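SusD homolog (Bacteroides thetaiotaomicron VPI-5482, PDB 3IHV) probably binds glycans at the outer membrane of this gut bacterium, as the SusD family does, and hands them to a partner transporter. Local coordinates at residues 63-67 with 68-72; 74-77 with 78-81; 516-520 with 521-525. All coordinates share one frame; numbering follows the deposited sequence. Where two conformers were deposited one is given.

Contact 1 (63-67 with 68-72)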
loop_
_atom_site.group_PDB
_atom_site.type_symbol
_atom_site.label_atom_id
_atom_site.label_comp_id
_atom_site.label_asym_id
_atom_site.label_seq_id
_atom_site.Cartn_x
_atom_site.Cartn_y
_atom_site.Cartn_z
ATOM N N ARG A 63 -3.122 17.376 -9.043
ATOM C CA ARG A 63 -1.846 17.495 -8.376
ATOM C C ARG A 63 -1.956 18.059 -6.974
ATOM O O ARG A 63 -0.975 18.050 -6.219
ATOM C CB ARG A 63 -0.913 18.354 -9.219
ATOM C CG ARG A 63 -0.629 17.746 -10.587
ATOM C CD ARG A 63 0.088 18.720 -11.492
ATOM N NE ARG A 63 0.005 18.284 -12.896
ATOM C CZ ARG A 63 -1.004 18.533 -13.726
ATOM N NH1 ARG A 63 -2.080 19.235 -13.333
ATOM N NH2 ARG A 63 -0.932 18.097 -14.991
ATOM N N ILE A 64 -3.153 18.485 -6.577
ATOM C CA ILE A 64 -3.269 19.206 -5.303
ATOM C C ILE A 64 -2.945 18.368 -4.065
ATOM O O ILE A 64 -2.253 18.853 -3.151
ATOM C CB ILE A 64 -4.634 19.935 -5.167
ATOM C CG1 ILE A 64 -4.573 20.976 -4.031
ATOM C CG2 ILE A 64 -5.785 18.937 -5.040
ATOM C CD1 ILE A 64 -5.835 21.787 -3.874
ATOM N N ILE A 65 -3.387 17.109 -4.027
ATOM C CA ILE A 65 -3.085 16.249 -2.889
ATOM C C ILE A 65 -1.627 15.804 -2.868
ATOM O O ILE A 65 -0.960 15.966 -1.847
ATOM C CB ILE A 65 -4.088 15.072 -2.751
ATOM C CG1 ILE A 65 -5.484 15.622 -2.340
ATOM C CG2 ILE A 65 -3.621 14.076 -1.707
ATOM C CD1 ILE A 65 -6.646 14.633 -2.523
ATOM N N PRO A 66 -1.114 15.270 -3.999
ATOM C CA PRO A 66 0.289 14.840 -4.004
ATOM C C PRO A 66 1.318 15.929 -3.755
ATOM O O PRO A 66 2.448 15.610 -3.405
ATOM C CB PRO A 66 0.466 14.283 -5.412
ATOM C CG PRO A 66 -0.891 13.820 -5.799
ATOM C CD PRO A 66 -1.789 14.895 -5.264
ATOM N N THR A 67 0.952 17.201 -3.936
ATOM C CA THR A 67 1.865 18.307 -3.660
ATOM C C THR A 67 1.661 18.904 -2.276
ATOM O O THR A 67 2.303 19.903 -1.935
ATOM C CB THR A 67 1.690 19.430 -4.695
ATOM O OG1 THR A 67 0.310 19.881 -4.683
ATOM C CG2 THR A 67 2.152 18.922 -6.138
ATOM N N ASN A 68 0.753 18.340 -1.468
ATOM C CA ASN A 68 0.503 18.847 -0.131
ATOM C C ASN A 68 0.049 20.294 -0.084
ATOM O O ASN A 68 0.446 21.041 0.787
ATOM C CB ASN A 68 1.720 18.618 0.763
ATOM C CG ASN A 68 1.982 17.154 1.007
ATOM O OD1 ASN A 68 1.036 16.352 1.019
ATOM N ND2 ASN A 68 3.256 16.778 1.162
ATOM N N SER A 69 -0.841 20.647 -0.993
ATOM C CA SER A 69 -1.313 22.023 -1.118
ATOM C C SER A 69 -2.828 22.121 -1.015
ATOM O O SER A 69 -3.428 23.122 -1.436
ATOM C CB SER A 69 -0.796 22.625 -2.429
ATOM O OG SER A 69 -1.245 21.918 -3.572
ATOM N N PHE A 70 -3.419 21.104 -0.395
ATOM C CA PHE A 70 -4.868 20.951 -0.263
ATOM C C PHE A 70 -5.437 21.438 1.075
ATOM O O PHE A 70 -4.711 21.475 2.086
ATOM C CB PHE A 70 -5.297 19.493 -0.510
ATOM C CG PHE A 70 -4.727 18.492 0.467
ATOM C CD1 PHE A 70 -3.444 17.970 0.296
ATOM C CD2 PHE A 70 -5.516 18.020 1.537
ATOM C CE1 PHE A 70 -2.930 17.036 1.164
ATOM C CE2 PHE A 70 -5.010 17.046 2.406
ATOM C CZ PHE A 70 -3.707 16.571 2.233
ATOM N N PRO A 71 -6.712 21.855 1.065
ATOM C CA PRO A 71 -7.400 22.365 2.259
ATOM C C PRO A 71 -8.131 21.256 3.026
ATOM O O PRO A 71 -8.246 20.141 2.546
ATOM C CB PRO A 71 -8.392 23.345 1.663
ATOM C CG PRO A 71 -8.795 22.696 0.409
ATOM C CD PRO A 71 -7.524 22.099 -0.144
ATOM N N THR A 72 -8.632 21.591 4.211
ATOM C CA THR A 72 -9.357 20.645 5.050
ATOM C C THR A 72 -10.656 20.128 4.408
ATOM O O THR A 72 -11.180 19.123 4.828
ATOM C CB THR A 72 -9.753 21.254 6.363
ATOM O OG1 THR A 72 -10.604 22.395 6.098
ATOM C CG2 THR A 72 -8.511 21.660 7.220
#
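I64 and S69 meet where the chain makes a short helical bend at 64-66, closes a type I beta turn from I65 to N68 and then runs out extended toward P71. The turn is clasped by N68 N on I65 O at 3.0 Å. One residue further along, S69 N reaches I64 O at 3.1 Å. The same bend is tied from its other end by T67, whose N and OG1 both grip R63 O, approaching from opposite faces of that carbonyl; the OG1 bond is 2.7 Å long. With OG1 set between its own backbone N and carbonyl carbon (chi1 58°), T67 can reach back to R63 and still lie 2.8 Å from S69 OG. The serine hydroxyl joins a small polar cluster of T67 OG1, I64 O and N59 beside the turn.

The apolar contacts are made by I64, I65 and F70. I64 swings CG1 anti to its backbone N (chi1 -164°), which brings CG1 within 3.9 Å of F70 CB and lets CD1 touch the P71 ring at CD. The F70 ring turns one face to I65, whose CG1 lies 4.0 Å above the ring plane, offset toward the rim. Beyond the turn, F516 and W535 meet the same ring, and V77 of helix 75-101 packs against it. The N68 amide is held from outside the turn: OD1 by R470, ND2 by T508 and Y479. The paired backbone bonds, S69 N to I64 O around N68 N to I65 O, with N68 in the left-handed region after the helical residues 64-66, make this a Schellman motif that has the type I turn as its inner part, set in the loop between strand 52-54 and helix 75-101.

Contact 2 (74-77 with 78-81). With EDO (1,2-ethanediol), chain I.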
loop_
_atom_site.group_PDB
_atom_site.type_symbol
_atom_site.label_atom_id
_atom_site.label_comp_id
_atom_site.label_asym_id
_atom_site.label_seq_id
_atom_site.Cartn_x
_atom_site.Cartn_y
_atom_site.Cartn_z
ATOM N N GLN A 74 -10.914 19.222 1.187
ATOM C CA GLN A 74 -10.586 18.418 -0.000
ATOM C C GLN A 74 -11.476 17.183 -0.006
ATOM O O GLN A 74 -11.467 16.390 0.941
ATOM C CB GLN A 74 -9.103 18.050 0.009
ATOM C CG GLN A 74 -8.650 17.511 -1.310
ATOM C CD GLN A 74 -8.696 18.561 -2.419
ATOM O OE1 GLN A 74 -8.387 19.736 -2.190
ATOM N NE2 GLN A 74 -9.114 18.145 -3.619
ATOM N N SER A 75 -12.234 17.034 -1.097
ATOM C CA SER A 75 -13.249 15.991 -1.214
ATOM C C SER A 75 -12.729 14.574 -1.043
ATOM O O SER A 75 -13.345 13.757 -0.360
ATOM C CB SER A 75 -13.949 16.102 -2.583
ATOM O OG SER A 75 -14.772 17.249 -2.621
ATOM N N GLU A 76 -11.602 14.289 -1.669
ATOM C CA GLU A 76 -11.051 12.946 -1.637
ATOM C C GLU A 76 -10.737 12.468 -0.228
ATOM O O GLU A 76 -10.925 11.287 0.082
ATOM C CB GLU A 76 -9.784 12.837 -2.499
ATOM C CG GLU A 76 -9.998 13.067 -3.996
ATOM C CD GLU A 76 -10.016 14.533 -4.429
ATOM O OE1 GLU A 76 -10.057 15.446 -3.574
ATOM O OE2 GLU A 76 -9.987 14.751 -5.667
ATOM N N VAL A 77 -10.274 13.395 0.613
ATOM C CA VAL A 77 -9.944 13.109 1.983
ATOM C C VAL A 77 -11.211 12.694 2.730
ATOM O O VAL A 77 -11.226 11.664 3.410
ATOM C CB VAL A 77 -9.266 14.294 2.648
ATOM C CG1 VAL A 77 -9.015 13.995 4.128
ATOM C CG2 VAL A 77 -7.930 14.633 1.897
ATOM N N GLN A 78 -12.279 13.484 2.586
ATOM C CA GLN A 78 -13.552 13.128 3.202
ATOM C C GLN A 78 -14.055 11.776 2.679
ATOM O O GLN A 78 -14.603 10.966 3.453
ATOM C CB GLN A 78 -14.603 14.214 2.977
ATOM C CG GLN A 78 -15.923 13.986 3.759
ATOM C CD GLN A 78 -16.902 13.035 3.075
ATOM O OE1 GLN A 78 -17.778 12.441 3.721
ATOM N NE2 GLN A 78 -16.775 12.906 1.772
ATOM N N GLN A 79 -13.880 11.500 1.401
ATOM C CA GLN A 79 -14.369 10.242 0.850
ATOM C C GLN A 79 -13.674 9.006 1.437
ATOM O O GLN A 79 -14.311 7.979 1.680
ATOM C CB GLN A 79 -14.219 10.255 -0.672
ATOM C CG GLN A 79 -15.187 11.231 -1.352
ATOM C CD GLN A 79 -14.912 11.424 -2.837
ATOM O OE1 GLN A 79 -13.819 11.168 -3.323
ATOM N NE2 GLN A 79 -15.927 11.893 -3.564
ATOM N N THR A 80 -12.362 9.114 1.667
ATOM C CA THR A 80 -11.619 8.006 2.259
ATOM C C THR A 80 -12.008 7.826 3.727
ATOM O O THR A 80 -12.223 6.692 4.179
ATOM C CB THR A 80 -10.126 8.160 2.072
ATOM O OG1 THR A 80 -9.813 8.049 0.684
ATOM C CG2 THR A 80 -9.377 7.087 2.830
ATOM N N TRP A 81 -12.139 8.941 4.451
ATOM C CA TRP A 81 -12.578 8.879 5.841
ATOM C C TRP A 81 -13.916 8.128 5.896
ATOM O O TRP A 81 -14.072 7.185 6.677
ATOM C CB TRP A 81 -12.679 10.288 6.419
ATOM C CG TRP A 81 -13.291 10.460 7.762
ATOM C CD1 TRP A 81 -14.616 10.631 8.056
ATOM C CD2 TRP A 81 -12.579 10.623 8.990
ATOM N NE1 TRP A 81 -14.771 10.858 9.414
ATOM C CE2 TRP A 81 -13.531 10.864 10.004
ATOM C CE3 TRP A 81 -11.233 10.587 9.327
ATOM C CZ2 TRP A 81 -13.171 11.055 11.319
ATOM C CZ3 TRP A 81 -10.868 10.781 10.659
ATOM C CH2 TRP A 81 -11.836 11.023 11.624
HETATM C C1 EDO I . -17.800 9.385 12.149
HETATM O O1 EDO I . -18.012 8.963 10.819
HETATM C C2 EDO I . -16.444 10.001 12.266
HETATM O O2 EDO I . -16.507 11.404 11.958
HETATM O O HOH W 1 -16.526 14.681 -0.317
#
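The first two turns of helix 75-101 are a worked case of how a helix starts, with Q74 at the N-cap position and S75 through W81 following in regular alpha-helical geometry. S75 O accepts from Q79 N at 2.9 Å, and E76 O from T80 N at 3.0 Å. V77 O takes W81 N at 3.1 Å, with an N-H...O angle of 170°, whereas the opening bond from Q78 N to Q74 O is stretched to 3.4 Å and weak.

Along these turns the side chains mostly lean on carbonyl oxygens. Q79 lays its extended chain back along the helix, CG 3.3 Å from S75 O, and carries its amide past E76 to bond through OE1 with Y40. Q74 does not cap the helix with its side chain; its amide instead reaches E76, NE2 giving a bond of 2.9 Å to OE1 on the syn side of the carboxylate, with the acceptor almost in the amide plane. Helix 75-101 lies within the part of the chain that belongs to the TPR clan, and its start lies between helix 107-135, which V77 and W81 touch, and helix 40-44, against which T80 rests while its OG1 bonds to A35 O. With CG anti to the backbone N (chi1 172°), W81 carries its indole toward helix 107-135 and P519, where it contacts L131, F135 and P519; at the ring edge NE1 makes a weak bond, 3.1 Å, to O2 of an ethanediol probably taken up from the crystallisation liquor.

Contact 3 (516-520 with 521-525). With EDO (1,2-ethanediol), chain J; EDO (1,2-ethanediol), chain I.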
loop_
_atom_site.group_PDB
_atom_site.type_symbol
_atom_site.label_atom_id
_atom_site.label_comp_id
_atom_site.label_asym_id
_atom_site.label_seq_id
_atom_site.Cartn_x
_atom_site.Cartn_y
_atom_site.Cartn_z
ATOM N N PHE A 516 -3.114 13.736 7.511
ATOM C CA PHE A 516 -4.184 14.371 6.745
ATOM C C PHE A 516 -5.084 15.086 7.746
ATOM O O PHE A 516 -5.091 14.744 8.947
ATOM C CB PHE A 516 -4.969 13.354 5.917
ATOM C CG PHE A 516 -4.384 13.124 4.503
ATOM C CD1 PHE A 516 -3.016 13.243 4.264
ATOM C CD2 PHE A 516 -5.188 12.723 3.464
ATOM C CE1 PHE A 516 -2.479 13.008 2.979
ATOM C CE2 PHE A 516 -4.668 12.457 2.198
ATOM C CZ PHE A 516 -3.317 12.633 1.951
ATOM N N PRO A 517 -5.806 16.106 7.295
ATOM C CA PRO A 517 -6.715 16.767 8.200
ATOM C C PRO A 517 -7.927 15.889 8.483
ATOM O O PRO A 517 -8.283 15.037 7.666
ATOM C CB PRO A 517 -7.194 17.982 7.389
ATOM C CG PRO A 517 -7.146 17.485 5.918
ATOM C CD PRO A 517 -5.928 16.592 5.909
ATOM N N ILE A 518 -8.586 16.146 9.600
ATOM C CA ILE A 518 -9.873 15.531 9.864
ATOM C C ILE A 518 -10.763 16.259 8.840
ATOM O O ILE A 518 -10.661 17.463 8.720
ATOM C CB ILE A 518 -10.365 15.846 11.273
ATOM C CG1 ILE A 518 -9.335 15.376 12.319
ATOM C CG2 ILE A 518 -11.747 15.233 11.488
ATOM C CD1 ILE A 518 -8.909 13.918 12.255
ATOM N N PRO A 519 -11.573 15.534 8.054
ATOM C CA PRO A 519 -12.356 16.252 7.032
ATOM C C PRO A 519 -13.207 17.380 7.601
ATOM O O PRO A 519 -13.830 17.247 8.665
ATOM C CB PRO A 519 -13.219 15.160 6.396
ATOM C CG PRO A 519 -12.499 13.880 6.673
ATOM C CD PRO A 519 -11.803 14.080 8.004
ATOM N N GLN A 520 -13.233 18.492 6.898
ATOM C CA GLN A 520 -13.977 19.640 7.389
ATOM C C GLN A 520 -15.445 19.316 7.624
ATOM O O GLN A 520 -16.030 19.787 8.582
ATOM C CB GLN A 520 -13.869 20.807 6.413
ATOM C CG GLN A 520 -14.402 22.108 6.995
ATOM C CD GLN A 520 -13.594 22.550 8.207
ATOM O OE1 GLN A 520 -12.368 22.555 8.175
ATOM N NE2 GLN A 520 -14.299 22.927 9.296
ATOM N N ARG A 521 -16.046 18.526 6.739
ATOM C CA ARG A 521 -17.445 18.149 6.892
ATOM C C ARG A 521 -17.678 17.507 8.246
ATOM O O ARG A 521 -18.663 17.795 8.900
ATOM C CB ARG A 521 -17.878 17.159 5.817
ATOM C CG ARG A 521 -19.356 16.690 5.978
ATOM C CD ARG A 521 -19.684 15.427 5.145
ATOM N NE ARG A 521 -20.918 14.748 5.609
ATOM C CZ ARG A 521 -20.989 13.712 6.463
ATOM N NH1 ARG A 521 -19.907 13.147 7.016
ATOM N NH2 ARG A 521 -22.185 13.216 6.772
ATOM N N ASP A 522 -16.768 16.627 8.657
ATOM C CA ASP A 522 -16.883 15.951 9.950
ATOM C C ASP A 522 -16.574 16.854 11.119
ATOM O O ASP A 522 -17.248 16.794 12.146
ATOM C CB ASP A 522 -16.053 14.661 9.942
ATOM C CG ASP A 522 -16.488 13.735 8.825
ATOM O OD1 ASP A 522 -17.455 12.975 9.036
ATOM O OD2 ASP A 522 -15.997 13.842 7.699
HETATM N N MSE A 523 -15.610 17.752 10.957
HETATM C CA MSE A 523 -15.337 18.770 11.972
HETATM C C MSE A 523 -16.598 19.575 12.251
HETATM O O MSE A 523 -16.961 19.824 13.415
HETATM C CB MSE A 523 -14.234 19.734 11.484
HETATM C CG MSE A 523 -12.853 19.105 11.369
HETATM SE SE MSE A 523 -12.116 18.606 13.115
HETATM C CE MSE A 523 -12.462 20.153 14.091
ATOM N N ASP A 524 -17.260 19.980 11.165
ATOM C CA ASP A 524 -18.473 20.769 11.234
ATOM C C ASP A 524 -19.659 20.057 11.900
ATOM O O ASP A 524 -20.547 20.723 12.417
ATOM C CB ASP A 524 -18.901 21.230 9.830
ATOM C CG ASP A 524 -17.946 22.271 9.228
ATOM O OD1 ASP A 524 -17.114 22.843 9.941
ATOM O OD2 ASP A 524 -18.039 22.523 8.028
ATOM N N LEU A 525 -19.695 18.737 11.831
ATOM C CA LEU A 525 -20.786 17.961 12.413
ATOM C C LEU A 525 -20.515 17.441 13.828
ATOM O O LEU A 525 -21.458 17.099 14.509
ATOM C CB LEU A 525 -21.099 16.763 11.530
ATOM C CG LEU A 525 -21.754 17.062 10.181
ATOM C CD1 LEU A 525 -21.688 15.813 9.315
ATOM C CD2 LEU A 525 -23.164 17.541 10.385
HETATM C C1 EDO J . -20.151 12.975 11.349
HETATM O O1 EDO J . -18.851 12.386 11.169
HETATM C C2 EDO J . -21.208 12.118 10.691
HETATM O O2 EDO J . -21.013 10.763 11.079
HETATM C C1 EDO I . -17.800 9.385 12.149
HETATM O O1 EDO I . -18.012 8.963 10.819
HETATM C C2 EDO I . -16.444 10.001 12.266
HETATM O O2 EDO I . -16.507 11.404 11.958
#
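Q520 and D524, one helical turn apart, are joined twice, once through the backbone and once through their side chains. Among the hydrogen bonds, M523 N to P519 O and D524 N to Q520 O are both 2.9 Å long and open helix 520-525, for which P519 holds the N-cap position. The side-chain bond runs from Q520 NE2 to D524 OD1 at 2.9 Å. The acceptor lies almost in the amide plane, yet the amide nitrogen comes from above the carboxylate plane, and the two planes lie 52° apart. A bend at chi2 (63°) curls the glutamine over the first turn to make this possible, and its other end, OE1, is held by T72. With NE2 on a carboxylate and OE1 on T72, the amide orientation is probably set. D522 OD1 takes a short bond, 2.6 Å, from O1 of one ethanediol, while a second adds a weak bond; both diols probably come from the crystallisation liquor.

The charged contact is a salt bridge of 3.2 Å between R521 NH1 and D522 OD1.

Packing is supplied in part by selenomethionine M523. Bent at chi2 and chi3, it draws its selenium to 3.8 Å from I518 CB and CG2, the two side chains crossing at about a right angle. D522 OD2 is buried against the P519 ring, 3.3 Å from CB, with no polar partner in the model. The R521 guanidinium is covered on one face by L525 CD1, centred over the group. W81 of helix 75-101 touches both P519 and D522 from beyond the turn. A proline at the N-cap, followed by an i to i+4 glutamine-aspartate bond along the first turn, characterises this short helix near the C-terminus of the SusD-family chain.

How the contacts relate
Contacts 1, 2 and 3 follow one another along the chain, yet the third comes more than 430 residues after the second and still packs beside it. Contact 1 is the loop leading into helix 75-101, contact 2 that helix's first two turns, and contact 3 the start of helix 520-525. The first two contacts have centres about 12 Å apart, the last two about 9 Å, and the outer pair about 15 Å. F70, V77 and F516 pack together where the three converge, and one ethanediol touches both contacts 2 and 3. A segment of the C-terminal SusD region is thereby docked on the other, N-terminal family region, both of the TPR clan, bringing parts of the chain far apart in sequence together.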